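Side-chain contacts in putative uncharacterized protein (PDB 4R12), which probably serves as the nicastrin subunit of gamma-secretase, the protease complex that cleaves membrane proteins such as Notch receptors and the amyloid precursor protein within the membrane: residues Ile314-Thr317 / Lys318-Thr321; Glu279-Ile282 / Asn283-Asn287; Pro381-Ser384 / Ser385-Phe388; Ser435-Ile438 / Asp439-Gly443. All blocks are in the same frame, centred on the assembly; numbering follows the deposited sequence.

Contact 1 (Ile314-Thr317 / Lys318-Thr321); sequences INFT and KIST. With NAG (2-acetamido-2-deoxy-beta-D-glucopyranose), chain B.
An Asx turn at the glycosylated N315, with K318 folded back beside it, forms the link between helix 309-313 and strand 319-325 in the large lobe of nicastrin. N315, F316 and T317 make up an N-X-T sequon, and N315 ND2 is covalently bound to C1 of the first sugar. With CG anti to the backbone N (chi1 -179°), the N315 amide is placed so that OD1 accepts from T317 N at 3.0 Å, the donor standing above the amide C=O plane. Two further bonds tighten the chain before it straightens: K318 N to N315 O at 2.9 Å, and I319 N to F316 O at 3.1 Å. K318 runs alongside the glycosylated residue, its CG 3.8 Å from N315 CB and equally far from NAG O5, and a bend at chi2 (-65°) keeps the chain beside the sugar; the fit of its outer end against the sugar is too close in the model to be trusted. With an alanine in place of K318, N315 CB and this flank of the sugar would probably lose their aliphatic neighbour, leaving the glycan stem freer to turn. I319 CD1 meets the F316 ring obliquely, 4.2 Å from F316 CD1, while the ring also rests on L285 and L286 of helix 276-287. A water donates to F316 O and to I319 O, bridging two carbonyls three residues apart.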
loop_
_atom_site.group_PDB
_atom_site.type_symbol
_atom_site.label_atom_id
_atom_site.label_comp_id
_atom_site.label_asym_id
_atom_site.label_seq_id
_atom_site.Cartn_x
_atom_site.Cartn_y
_atom_site.Cartn_z
ATOM N N ILE A 314 -3.298 -2.609 -25.290
ATOM C CA ILE A 314 -4.003 -3.552 -24.440
ATOM C C ILE A 314 -5.470 -3.646 -24.815
ATOM O O ILE A 314 -6.226 -2.674 -24.772
ATOM C CB ILE A 314 -3.864 -3.202 -22.935
ATOM C CG1 ILE A 314 -2.391 -3.289 -22.516
ATOM C CG2 ILE A 314 -4.684 -4.173 -22.075
ATOM C CD1 ILE A 314 -2.147 -2.917 -21.069
ATOM N N ASN A 315 -5.883 -4.824 -25.248
ATOM C CA ASN A 315 -7.275 -5.148 -25.518
ATOM C C ASN A 315 -7.831 -5.939 -24.359
ATOM O O ASN A 315 -7.380 -6.997 -24.104
ATOM C CB ASN A 315 -7.364 -5.952 -26.805
ATOM C CG ASN A 315 -8.779 -6.318 -27.189
ATOM O OD1 ASN A 315 -9.667 -6.311 -26.386
ATOM N ND2 ASN A 315 -8.965 -6.657 -28.435
ATOM N N PHE A 316 -8.795 -5.390 -23.650
ATOM C CA PHE A 316 -9.339 -6.030 -22.482
ATOM C C PHE A 316 -9.712 -7.463 -22.738
ATOM O O PHE A 316 -9.425 -8.314 -21.966
ATOM C CB PHE A 316 -10.546 -5.282 -21.942
ATOM C CG PHE A 316 -11.134 -5.885 -20.705
ATOM C CD1 PHE A 316 -10.661 -5.554 -19.481
ATOM C CD2 PHE A 316 -12.171 -6.762 -20.774
ATOM C CE1 PHE A 316 -11.190 -6.093 -18.346
ATOM C CE2 PHE A 316 -12.722 -7.296 -19.656
ATOM C CZ PHE A 316 -12.229 -6.965 -18.430
ATOM N N THR A 317 -10.339 -7.707 -23.864
ATOM C CA THR A 317 -10.836 -9.025 -24.161
ATOM C C THR A 317 -9.750 -10.037 -24.456
ATOM O O THR A 317 -10.003 -11.195 -24.381
ATOM C CB THR A 317 -11.907 -9.005 -25.258
ATOM O OG1 THR A 317 -11.313 -8.645 -26.483
ATOM C CG2 THR A 317 -12.946 -8.017 -24.938
ATOM N N LYS A 318 -8.545 -9.589 -24.769
ATOM C CA LYS A 318 -7.410 -10.486 -24.908
ATOM C C LYS A 318 -6.815 -10.975 -23.595
ATOM O O LYS A 318 -6.012 -11.875 -23.600
ATOM C CB LYS A 318 -6.303 -9.855 -25.693
ATOM C CG LYS A 318 -6.572 -9.645 -27.147
ATOM C CD LYS A 318 -6.740 -10.922 -27.917
ATOM C CE LYS A 318 -7.222 -10.586 -29.314
ATOM N NZ LYS A 318 -6.815 -11.563 -30.332
ATOM N N ILE A 319 -7.188 -10.365 -22.486
ATOM C CA ILE A 319 -6.739 -10.878 -21.189
ATOM C C ILE A 319 -7.402 -12.240 -20.948
ATOM O O ILE A 319 -8.632 -12.355 -20.876
ATOM C CB ILE A 319 -7.050 -9.892 -20.044
ATOM C CG1 ILE A 319 -6.373 -8.547 -20.315
ATOM C CG2 ILE A 319 -6.578 -10.443 -18.705
ATOM C CD1 ILE A 319 -6.863 -7.419 -19.414
ATOM N N SER A 320 -6.585 -13.279 -20.854
ATOM C CA SER A 320 -7.099 -14.646 -20.901
ATOM C C SER A 320 -6.829 -15.418 -19.611
ATOM O O SER A 320 -7.304 -16.544 -19.457
ATOM C CB SER A 320 -6.488 -15.395 -22.085
ATOM O OG SER A 320 -5.100 -15.613 -21.872
ATOM N N THR A 321 -6.068 -14.808 -18.702
ATOM C CA THR A 321 -5.736 -15.405 -17.410
ATOM C C THR A 321 -5.317 -14.313 -16.444
ATOM O O THR A 321 -4.524 -13.458 -16.798
ATOM C CB THR A 321 -4.580 -16.424 -17.510
ATOM O OG1 THR A 321 -4.962 -17.522 -18.352
ATOM C CG2 THR A 321 -4.215 -16.953 -16.131
HETATM C C1 NAG B . -10.088 -7.430 -28.897
HETATM C C2 NAG B . -10.368 -7.009 -30.314
HETATM C C3 NAG B . -11.431 -7.845 -30.987
HETATM C C4 NAG B . -11.516 -9.282 -30.541
HETATM C C5 NAG B . -11.054 -9.503 -29.115
HETATM C C6 NAG B . -10.841 -10.950 -28.779
HETATM C C7 NAG B . -10.344 -4.794 -31.163
HETATM C C8 NAG B . -10.609 -3.370 -30.826
HETATM N N2 NAG B . -10.850 -5.666 -30.332
HETATM O O3 NAG B . -11.225 -7.825 -32.391
HETATM O O4 NAG B . -12.911 -9.438 -30.540
HETATM O O5 NAG B . -9.849 -8.810 -28.919
HETATM O O6 NAG B . -9.864 -11.497 -29.633
HETATM O O7 NAG B . -9.719 -5.114 -32.125
HETATM O O HOH W 1 -10.805 -10.500 -20.660
#

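Contact 2 (Glu279-Ile282 / Asn283-Asn287); sequences EYFI and NDLLN
N283 sets its CB against E279 O at 3.3 Å, and its N donates to the same oxygen, an ordinary helical bond. With CG anti to the backbone N (chi1 -170°), its amide reaches away from the preceding turn, and ND2 donates to a water. That water also donates to D284 OD1 at 2.7 Å. Its oxygen sits over the centre of one face of the Y280 ring, 3.3 Å above the plane. Next comes D284, whose OD2 approaches Y280 CE1 to 3.3 Å with carboxylate and ring planes 69° apart. The carboxylate is buried but well supplied: R305 makes a salt bridge to OD2 and H546 a hydrogen bond to the same atom, which would probably stabilise its negative charge. All of this runs along helix 276-287 of the large lobe, a lobe related to the zinc aminopeptidases of the M28 family. L285 sets its CD1 3.6 Å from F281 CE2, meeting the ring obliquely; W201, W268 and H546 also meet this ring. L286 lies side by side with I282, both pointing the same way, with CD1 3.8 Å from I282 CG2. At N287 the side chain folds back up the helix, and ND2 donates to N283 OD1 at 2.8 Å, the acceptor lying in the N287 amide plane but the donor well above that of N283.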
loop_
_atom_site.group_PDB
_atom_site.type_symbol
_atom_site.label_atom_id
_atom_site.label_comp_id
_atom_site.label_asym_id
_atom_site.label_seq_id
_atom_site.Cartn_x
_atom_site.Cartn_y
_atom_site.Cartn_z
ATOM N N GLU A 279 -9.849 -0.418 -10.914
ATOM C CA GLU A 279 -11.084 0.069 -11.539
ATOM C C GLU A 279 -10.843 1.128 -12.618
ATOM O O GLU A 279 -11.449 1.070 -13.695
ATOM C CB GLU A 279 -12.043 0.629 -10.487
ATOM C CG GLU A 279 -12.700 -0.435 -9.617
ATOM C CD GLU A 279 -13.717 -1.312 -10.368
ATOM O OE1 GLU A 279 -13.955 -1.100 -11.579
ATOM O OE2 GLU A 279 -14.280 -2.223 -9.729
ATOM N N TYR A 280 -9.969 2.090 -12.339
ATOM C CA TYR A 280 -9.709 3.163 -13.296
ATOM C C TYR A 280 -9.077 2.600 -14.569
ATOM O O TYR A 280 -9.466 2.966 -15.669
ATOM C CB TYR A 280 -8.809 4.228 -12.667
ATOM C CG TYR A 280 -8.732 5.565 -13.384
ATOM C CD1 TYR A 280 -7.923 5.734 -14.506
ATOM C CD2 TYR A 280 -9.413 6.680 -12.890
ATOM C CE1 TYR A 280 -7.825 6.965 -15.142
ATOM C CE2 TYR A 280 -9.320 7.913 -13.518
ATOM C CZ TYR A 280 -8.524 8.051 -14.643
ATOM O OH TYR A 280 -8.410 9.275 -15.260
ATOM N N PHE A 281 -8.112 1.698 -14.408
ATOM C CA PHE A 281 -7.440 1.099 -15.557
ATOM C C PHE A 281 -8.442 0.327 -16.422
ATOM O O PHE A 281 -8.479 0.502 -17.636
ATOM C CB PHE A 281 -6.294 0.183 -15.095
ATOM C CG PHE A 281 -5.403 -0.296 -16.212
ATOM C CD1 PHE A 281 -4.454 0.549 -16.767
ATOM C CD2 PHE A 281 -5.499 -1.592 -16.692
ATOM C CE1 PHE A 281 -3.619 0.112 -17.786
ATOM C CE2 PHE A 281 -4.663 -2.041 -17.717
ATOM C CZ PHE A 281 -3.731 -1.189 -18.265
ATOM N N ILE A 282 -9.253 -0.519 -15.787
ATOM C CA ILE A 282 -10.293 -1.279 -16.500
ATOM C C ILE A 282 -11.278 -0.349 -17.212
ATOM O O ILE A 282 -11.631 -0.570 -18.375
ATOM C CB ILE A 282 -11.070 -2.202 -15.545
ATOM C CG1 ILE A 282 -10.181 -3.362 -15.108
ATOM C CG2 ILE A 282 -12.366 -2.733 -16.208
ATOM C CD1 ILE A 282 -10.672 -4.064 -13.858
ATOM N N ASN A 283 -11.709 0.698 -16.514
ATOM C CA ASN A 283 -12.600 1.679 -17.122
ATOM C C ASN A 283 -11.994 2.272 -18.393
ATOM O O ASN A 283 -12.685 2.425 -19.404
ATOM C CB ASN A 283 -12.939 2.793 -16.134
ATOM C CG ASN A 283 -14.043 3.696 -16.645
ATOM O OD1 ASN A 283 -15.142 3.233 -16.925
ATOM N ND2 ASN A 283 -13.757 4.990 -16.767
ATOM N N ASP A 284 -10.703 2.579 -18.352
ATOM C CA ASP A 284 -10.039 3.143 -19.520
ATOM C C ASP A 284 -9.904 2.120 -20.649
ATOM O O ASP A 284 -10.088 2.451 -21.822
ATOM C CB ASP A 284 -8.664 3.708 -19.141
ATOM C CG ASP A 284 -8.753 5.134 -18.597
ATOM O OD1 ASP A 284 -9.879 5.677 -18.543
ATOM O OD2 ASP A 284 -7.706 5.716 -18.244
ATOM N N LEU A 285 -9.597 0.878 -20.298
ATOM C CA LEU A 285 -9.524 -0.178 -21.302
ATOM C C LEU A 285 -10.830 -0.330 -22.089
ATOM O O LEU A 285 -10.812 -0.587 -23.287
ATOM C CB LEU A 285 -9.176 -1.518 -20.652
ATOM C CG LEU A 285 -7.779 -1.642 -20.061
ATOM C CD1 LEU A 285 -7.556 -3.069 -19.594
ATOM C CD2 LEU A 285 -6.734 -1.223 -21.097
ATOM N N LEU A 286 -11.954 -0.184 -21.399
ATOM C CA LEU A 286 -13.252 -0.464 -22.000
ATOM C C LEU A 286 -13.910 0.774 -22.592
ATOM O O LEU A 286 -14.698 0.667 -23.522
ATOM C CB LEU A 286 -14.185 -1.089 -20.969
ATOM C CG LEU A 286 -13.790 -2.455 -20.396
ATOM C CD1 LEU A 286 -14.691 -2.800 -19.217
ATOM C CD2 LEU A 286 -13.851 -3.538 -21.463
ATOM N N ASN A 287 -13.582 1.949 -22.062
ATOM C CA ASN A 287 -14.362 3.147 -22.362
ATOM C C ASN A 287 -13.603 4.372 -22.855
ATOM O O ASN A 287 -14.221 5.320 -23.327
ATOM C CB ASN A 287 -15.155 3.552 -21.118
ATOM C CG ASN A 287 -16.102 2.473 -20.672
ATOM O OD1 ASN A 287 -16.746 1.823 -21.497
ATOM N ND2 ASN A 287 -16.181 2.254 -19.364
HETATM O O HOH W 2 -11.019 5.941 -16.107
#

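Contact 3 (Pro381-Ser384 / Ser385-Phe388)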
loop_
_atom_site.group_PDB
_atom_site.type_symbol
_atom_site.label_atom_id
_atom_site.label_comp_id
_atom_site.label_asym_id
_atom_site.label_seq_id
_atom_site.Cartn_x
_atom_site.Cartn_y
_atom_site.Cartn_z
ATOM N N PRO A 381 -11.711 -13.554 -1.303
ATOM C CA PRO A 381 -11.338 -12.539 -0.311
ATOM C C PRO A 381 -11.198 -11.188 -0.994
ATOM O O PRO A 381 -11.149 -11.163 -2.221
ATOM C CB PRO A 381 -9.986 -13.035 0.209
ATOM C CG PRO A 381 -9.387 -13.766 -0.960
ATOM C CD PRO A 381 -10.577 -14.419 -1.669
ATOM N N PRO A 382 -11.156 -10.089 -0.222
ATOM C CA PRO A 382 -10.934 -8.778 -0.839
ATOM C C PRO A 382 -9.704 -8.803 -1.734
ATOM O O PRO A 382 -8.617 -9.139 -1.265
ATOM C CB PRO A 382 -10.707 -7.848 0.360
ATOM C CG PRO A 382 -11.327 -8.533 1.510
ATOM C CD PRO A 382 -11.223 -10.012 1.247
ATOM N N SER A 383 -9.883 -8.494 -3.012
ATOM C CA SER A 383 -8.799 -8.618 -3.975
ATOM C C SER A 383 -9.077 -7.782 -5.208
ATOM O O SER A 383 -10.236 -7.523 -5.547
ATOM C CB SER A 383 -8.599 -10.082 -4.384
ATOM O OG SER A 383 -9.807 -10.631 -4.878
ATOM N N SER A 384 -8.003 -7.371 -5.869
ATOM C CA SER A 384 -8.073 -6.557 -7.075
ATOM C C SER A 384 -8.738 -7.285 -8.234
ATOM O O SER A 384 -9.252 -6.644 -9.165
ATOM C CB SER A 384 -6.664 -6.111 -7.478
ATOM O OG SER A 384 -6.151 -5.215 -6.507
ATOM N N SER A 385 -8.697 -8.618 -8.192
ATOM C CA SER A 385 -9.362 -9.443 -9.198
ATOM C C SER A 385 -10.863 -9.171 -9.234
ATOM O O SER A 385 -11.511 -9.338 -10.263
ATOM C CB SER A 385 -9.119 -10.928 -8.929
ATOM O OG SER A 385 -7.768 -11.278 -9.167
ATOM N N MET A 386 -11.413 -8.766 -8.096
ATOM C CA MET A 386 -12.818 -8.392 -8.033
ATOM C C MET A 386 -13.201 -7.328 -9.065
ATOM O O MET A 386 -14.332 -7.324 -9.571
ATOM C CB MET A 386 -13.172 -7.900 -6.633
ATOM C CG MET A 386 -13.201 -9.002 -5.591
ATOM S SD MET A 386 -13.603 -8.370 -3.947
ATOM C CE MET A 386 -14.062 -9.885 -3.116
ATOM N N SER A 387 -12.276 -6.429 -9.382
ATOM C CA SER A 387 -12.575 -5.384 -10.353
ATOM C C SER A 387 -12.768 -5.987 -11.736
ATOM O O SER A 387 -13.633 -5.549 -12.495
ATOM C CB SER A 387 -11.467 -4.328 -10.381
ATOM O OG SER A 387 -11.337 -3.721 -9.110
ATOM N N PHE A 388 -11.968 -6.996 -12.070
ATOM C CA PHE A 388 -12.104 -7.650 -13.372
ATOM C C PHE A 388 -13.338 -8.551 -13.431
ATOM O O PHE A 388 -14.011 -8.624 -14.459
ATOM C CB PHE A 388 -10.833 -8.450 -13.706
ATOM C CG PHE A 388 -9.632 -7.580 -13.940
ATOM C CD1 PHE A 388 -8.907 -7.083 -12.876
ATOM C CD2 PHE A 388 -9.250 -7.232 -15.228
ATOM C CE1 PHE A 388 -7.810 -6.265 -13.086
ATOM C CE2 PHE A 388 -8.153 -6.413 -15.443
ATOM C CZ PHE A 388 -7.440 -5.923 -14.367
#
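The F388 ring turns its edge to S384 O, which lies in the ring plane 3.8 Å from CD1; beyond the two segments, L216, M218 and I322 from neighbouring strands pack on the ring. The same carbonyl accepts from S387 N at 3.0 Å, with the donor well above the C=O plane, so one oxygen serves a main-chain bond while facing the ring edge. One residue earlier the pattern repeats: M386 N donates to S383 O at 3.1 Å, again from above the carbonyl plane. M386 lays its side chain back along the preceding loop. Extended beyond CG (chi2 179°), it passes S383 O with CG at 3.3 Å and brings its methyl CE to P381 O, also at 3.3 Å. That proline oxygen has a polar partner too, since S383 OG donates to it at 3.0 Å and ties the loop to itself. The other serines find partners beyond the two segments: S384 OG bonds to E271, S385 OG to E324 and S387 OG to S278, while the second oxygen of E324 takes S384 N. All of these hydroxyls are buried, and each has a partner. P382 touches Y112 and W127, from the small-lobe part of the sequence, along with Y275 and Y407. The two successive i+3-to-i bonds are of the 3-10 type, and they lead a serine-rich loop into helix 385-389, which packs against strands of the aminopeptidase-like large lobe.

Contact 4 (Ser435-Ile438 / Asp439-Gly443)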
loop_
_atom_site.group_PDB
_atom_site.type_symbol
_atom_site.label_atom_id
_atom_site.label_comp_id
_atom_site.label_asym_id
_atom_site.label_seq_id
_atom_site.Cartn_x
_atom_site.Cartn_y
_atom_site.Cartn_z
ATOM N N SER A 435 7.953 -17.771 -10.822
ATOM C CA SER A 435 8.684 -17.515 -12.069
ATOM C C SER A 435 8.522 -18.674 -13.051
ATOM O O SER A 435 8.229 -18.473 -14.221
ATOM C CB SER A 435 10.170 -17.293 -11.797
ATOM O OG SER A 435 10.371 -16.214 -10.901
ATOM N N THR A 436 8.703 -19.886 -12.544
ATOM C CA THR A 436 8.601 -21.094 -13.359
ATOM C C THR A 436 7.160 -21.287 -13.855
ATOM O O THR A 436 6.923 -21.655 -15.013
ATOM C CB THR A 436 9.067 -22.314 -12.552
ATOM O OG1 THR A 436 10.435 -22.120 -12.157
ATOM C CG2 THR A 436 8.956 -23.608 -13.386
ATOM N N PHE A 437 6.206 -21.007 -12.975
ATOM C CA PHE A 437 4.790 -21.126 -13.297
ATOM C C PHE A 437 4.408 -20.177 -14.431
ATOM O O PHE A 437 3.783 -20.587 -15.406
ATOM C CB PHE A 437 3.951 -20.858 -12.038
ATOM C CG PHE A 437 2.494 -20.568 -12.304
ATOM C CD1 PHE A 437 1.650 -21.555 -12.799
ATOM C CD2 PHE A 437 1.961 -19.325 -12.007
ATOM C CE1 PHE A 437 0.301 -21.290 -13.030
ATOM C CE2 PHE A 437 0.607 -19.049 -12.234
ATOM C CZ PHE A 437 -0.221 -20.037 -12.746
ATOM N N ILE A 438 4.779 -18.905 -14.291
ATOM C CA ILE A 438 4.487 -17.915 -15.319
ATOM C C ILE A 438 5.130 -18.292 -16.648
ATOM O O ILE A 438 4.487 -18.207 -17.701
ATOM C CB ILE A 438 4.943 -16.510 -14.871
ATOM C CG1 ILE A 438 4.002 -16.005 -13.776
ATOM C CG2 ILE A 438 4.985 -15.532 -16.062
ATOM C CD1 ILE A 438 4.560 -14.867 -12.955
ATOM N N ASP A 439 6.379 -18.737 -16.600
ATOM C CA ASP A 439 7.069 -19.196 -17.801
ATOM C C ASP A 439 6.314 -20.353 -18.465
ATOM O O ASP A 439 6.126 -20.361 -19.681
ATOM C CB ASP A 439 8.509 -19.611 -17.470
ATOM C CG ASP A 439 9.271 -20.123 -18.696
ATOM O OD1 ASP A 439 9.750 -19.290 -19.499
ATOM O OD2 ASP A 439 9.386 -21.358 -18.855
ATOM N N ARG A 440 5.841 -21.305 -17.670
ATOM C CA ARG A 440 5.116 -22.442 -18.236
ATOM C C ARG A 440 3.793 -22.020 -18.871
ATOM O O ARG A 440 3.505 -22.414 -20.007
ATOM C CB ARG A 440 4.886 -23.516 -17.171
ATOM C CG ARG A 440 6.164 -24.257 -16.795
ATOM C CD ARG A 440 5.865 -25.551 -16.039
ATOM N NE ARG A 440 4.994 -26.437 -16.812
ATOM C CZ ARG A 440 4.318 -27.470 -16.307
ATOM N NH1 ARG A 440 4.396 -27.767 -15.012
ATOM N NH2 ARG A 440 3.553 -28.206 -17.103
ATOM N N ILE A 441 2.984 -21.216 -18.181
ATOM C CA ILE A 441 1.693 -20.879 -18.780
ATOM C C ILE A 441 1.843 -19.848 -19.896
ATOM O O ILE A 441 0.914 -19.646 -20.676
ATOM C CB ILE A 441 0.657 -20.351 -17.752
ATOM C CG1 ILE A 441 1.102 -19.026 -17.148
ATOM C CG2 ILE A 441 0.356 -21.400 -16.679
ATOM C CD1 ILE A 441 0.018 -18.378 -16.325
ATOM N N ALA A 442 3.002 -19.198 -19.984
ATOM C CA ALA A 442 3.257 -18.304 -21.114
ATOM C C ALA A 442 3.734 -19.105 -22.328
ATOM O O ALA A 442 3.928 -18.549 -23.413
ATOM C CB ALA A 442 4.289 -17.222 -20.748
ATOM N N GLY A 443 3.931 -20.406 -22.140
ATOM C CA GLY A 443 4.322 -21.284 -23.234
ATOM C C GLY A 443 5.792 -21.667 -23.281
ATOM O O GLY A 443 6.250 -22.258 -24.260
#
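F437 and I441 make the close-fitting side of this contact, whereas the side chains of T436 and R440 barely meet. I441 lays two branches against the ring obliquely: CG2 is 3.7 Å from F437 CE1, and CD1 is 4.0 Å from CZ. This follows from chi1 of 65°, which wedges CG1 between the backbone N and the carbonyl carbon and brings CD1 round to the ring. V354 and L358 of helix 352-362 also press on F437, and I357 of that helix touches I441. An alanine in place of I441 would probably leave the F437 ring without its partner along the helix and open a gap facing I357. Both residues lie in the last turns of helix 427-441, which ends in a Schellman motif: G443, at a positive phi of 102°, sends its N back to R440 O at 3.0 Å. Just before it, A442 N makes a regular helical bond to I438 O at 2.9 Å. A442 CB sits hard by that same carbonyl, 3.2 Å from I438 O. I438 itself faces V247 and L251 of helix 234-252. D439 is buried, and its OD1 accepts from both W259 NE1 and N446 ND2, so the carboxylate ties the helix to neighbouring loops. On the looser side, the nearest side-chain atoms of T436 and R440, CG2 and CG, are 4.5 Å apart; R440 CG instead leans on T436 O at 3.2 Å, and its guanidinium leads off to Q360 through NH1.

Overall arrangement
Contacts 1, 2 and 3 form one connected patch of the large lobe, while contact 4 lies beside contact 1 without touching it (nearest atoms about 4 Å) and far from contact 2, about 27 Å between centres. I314 and F316 of contact 1 pack on F281, L285 and L286 of contact 2; I282 reaches F388 of contact 3, which F316 also touches. Contacts 3 and 4 are buried, contact 3 with satisfied serine hydroxyls; contacts 1 and 2 reach the surface, contact 1 carrying the sugar. Contacts 2 and 4 both pair a phenylalanine with an aliphatic residue one helical turn on, and both bury an aspartate: D284 pairs with an arginine and a histidine, D439 with a tryptophan and an asparagine.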